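Local coordinates for putative polysaccharide biosynthesis protein with aminopeptidase-like domain (Clostridium acetobutylicum, PDB 3K9T) that binds one zinc ion per subunit and probably takes part in making modified polysaccharides, with no peptidase activity expected despite its aminopeptidase-like fold, at residues I245-L249 and E271-V276. Coordinates in Å, arbitrary orientation, origin at the centre of the assembly. Numbering follows the deposited sequence.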
loop_
_atom_site.group_PDB
_atom_site.type_symbol
_atom_site.label_atom_id
_atom_site.label_comp_id
_atom_site.label_asym_id
_atom_site.label_seq_id
_atom_site.Cartn_x
_atom_site.Cartn_y
_atom_site.Cartn_z
ATOM N N ILE A 245 -5.473 -24.054 -19.176
ATOM C CA ILE A 245 -6.370 -22.905 -18.988
ATOM C C ILE A 245 -5.636 -21.764 -18.268
ATOM O O ILE A 245 -5.361 -21.814 -17.074
ATOM C CB ILE A 245 -7.648 -23.313 -18.272
ATOM C CG1 ILE A 245 -8.364 -24.378 -19.118
ATOM C CG2 ILE A 245 -8.519 -22.088 -18.024
ATOM C CD1 ILE A 245 -9.381 -25.199 -18.332
ATOM N N LYS A 246 -5.294 -20.736 -19.034
ATOM C CA LYS A 246 -4.439 -19.659 -18.549
ATOM C C LYS A 246 -5.291 -18.701 -17.743
ATOM O O LYS A 246 -4.842 -18.161 -16.777
ATOM C CB LYS A 246 -3.775 -18.929 -19.733
ATOM C CG LYS A 246 -2.345 -18.375 -19.490
ATOM C CD LYS A 246 -2.045 -17.019 -20.284
ATOM C CE LYS A 246 -0.627 -16.848 -20.941
ATOM N NZ LYS A 246 0.566 -17.402 -20.234
HETATM N N MSE A 247 -6.530 -18.509 -18.165
HETATM C CA MSE A 247 -7.431 -17.573 -17.537
HETATM C C MSE A 247 -8.887 -17.859 -17.948
HETATM O O MSE A 247 -9.160 -18.637 -18.852
HETATM C CB MSE A 247 -7.008 -16.125 -17.835
HETATM C CG MSE A 247 -6.881 -15.693 -19.300
HETATM SE SE MSE A 247 -6.018 -13.942 -19.429
HETATM C CE MSE A 247 -4.313 -14.333 -20.272
ATOM N N GLY A 248 -9.833 -17.269 -17.239
ATOM C CA GLY A 248 -11.227 -17.506 -17.551
ATOM C C GLY A 248 -12.160 -16.477 -16.966
ATOM O O GLY A 248 -11.786 -15.761 -16.062
ATOM N N LEU A 249 -13.374 -16.416 -17.507
ATOM C CA LEU A 249 -14.407 -15.518 -17.029
ATOM C C LEU A 249 -15.749 -16.242 -17.000
ATOM O O LEU A 249 -16.066 -16.938 -17.944
ATOM C CB LEU A 249 -14.518 -14.284 -17.954
ATOM C CG LEU A 249 -13.463 -13.180 -17.898
ATOM C CD1 LEU A 249 -13.680 -12.197 -19.027
ATOM C CD2 LEU A 249 -13.485 -12.485 -16.548
ATOM N N GLU A 271 -3.261 -12.273 -14.415
ATOM C CA GLU A 271 -3.273 -11.534 -15.661
ATOM C C GLU A 271 -4.677 -11.082 -16.078
ATOM O O GLU A 271 -4.866 -9.896 -16.443
ATOM C CB GLU A 271 -2.613 -12.302 -16.777
ATOM C CG GLU A 271 -2.363 -11.397 -17.967
ATOM C CD GLU A 271 -1.742 -12.099 -19.156
ATOM O OE1 GLU A 271 -1.137 -13.185 -18.948
ATOM O OE2 GLU A 271 -1.855 -11.513 -20.275
ATOM N N ILE A 272 -5.651 -11.981 -15.961
ATOM C CA ILE A 272 -7.034 -11.644 -16.322
ATOM C C ILE A 272 -7.577 -10.484 -15.459
ATOM O O ILE A 272 -8.248 -9.616 -15.969
ATOM C CB ILE A 272 -7.983 -12.902 -16.308
ATOM C CG1 ILE A 272 -9.358 -12.565 -16.891
ATOM C CG2 ILE A 272 -8.122 -13.478 -14.904
ATOM C CD1 ILE A 272 -9.313 -11.980 -18.283
ATOM N N ASP A 273 -7.256 -10.447 -14.169
ATOM C CA ASP A 273 -7.697 -9.336 -13.277
ATOM C C ASP A 273 -7.124 -8.026 -13.750
ATOM O O ASP A 273 -7.840 -7.007 -13.831
ATOM C CB ASP A 273 -7.205 -9.535 -11.838
ATOM C CG ASP A 273 -7.775 -10.782 -11.177
ATOM O OD1 ASP A 273 -9.003 -11.022 -11.292
ATOM O OD2 ASP A 273 -6.982 -11.521 -10.545
ATOM N N LYS A 274 -5.821 -8.054 -14.043
ATOM C CA LYS A 274 -5.092 -6.869 -14.469
ATOM C C LYS A 274 -5.638 -6.420 -15.805
ATOM O O LYS A 274 -5.805 -5.219 -16.038
ATOM C CB LYS A 274 -3.579 -7.147 -14.516
ATOM C CG LYS A 274 -2.979 -7.457 -13.144
ATOM C CD LYS A 274 -2.046 -6.435 -12.579
ATOM C CE LYS A 274 -0.579 -6.747 -12.996
ATOM N NZ LYS A 274 0.453 -6.192 -12.005
ATOM N N ILE A 275 -5.950 -7.374 -16.682
ATOM C CA ILE A 275 -6.458 -7.012 -18.021
ATOM C C ILE A 275 -7.862 -6.404 -17.884
ATOM O O ILE A 275 -8.128 -5.304 -18.374
ATOM C CB ILE A 275 -6.516 -8.211 -18.985
ATOM C CG1 ILE A 275 -5.121 -8.572 -19.474
ATOM C CG2 ILE A 275 -7.438 -7.923 -20.180
ATOM C CD1 ILE A 275 -5.125 -9.847 -20.300
ATOM N N VAL A 276 -8.764 -7.116 -17.225
ATOM C CA VAL A 276 -10.123 -6.574 -17.102
ATOM C C VAL A 276 -10.145 -5.197 -16.393
ATOM O O VAL A 276 -10.864 -4.312 -16.822
ATOM C CB VAL A 276 -11.121 -7.566 -16.426
ATOM C CG1 VAL A 276 -12.457 -6.844 -16.120
ATOM C CG2 VAL A 276 -11.319 -8.810 -17.342
#
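Met-247, present as selenomethionine, lies over the first turn of helix 271-282, its CB 3.7 Å from CB of Ile-272 and its SE 4.3 Å from CD1 of Ile-275. The long unbranched chain suits the spot: it follows the helix surface and rests its methyl against the carboxylate end of Glu-271, with CE 3.6 Å from CD, while OE2 of that carboxylate hydrogen-bonds Asn-356. Two residues along the strand, Leu-249 points toward the helix again, long enough for its CD2 to touch both CG1 of Ile-272 at 4.1 Å and CG2 of Val-276, another buried aliphatic residue, at 4.3 Å. Ile-272, a branched residue, thus fills the gap between the two strand side chains. A CB at Gly-248 would point away from the helix, so this residue meets it through backbone alone, its O 4.1 Å from CG1 of Ile-272. No hydrogen bond joins the segments; the contact is mainly apolar packing that buries 290 Å², with axes 8.7 Å apart and 47° between their directions. Strand 245-250 is pinned instead by its sheet neighbours, Met-247 pairing with Leu-183 and Gly-248 with Gly-312. Helix 336-355 meets Ile-275, Val-276 and, through Tyr-346, Leu-249. Alternate side chains of a central strand packing under a helix are usual in layered alpha/beta folds, here the mixed sheet of the aminopeptidase-like domain, away from the zinc site.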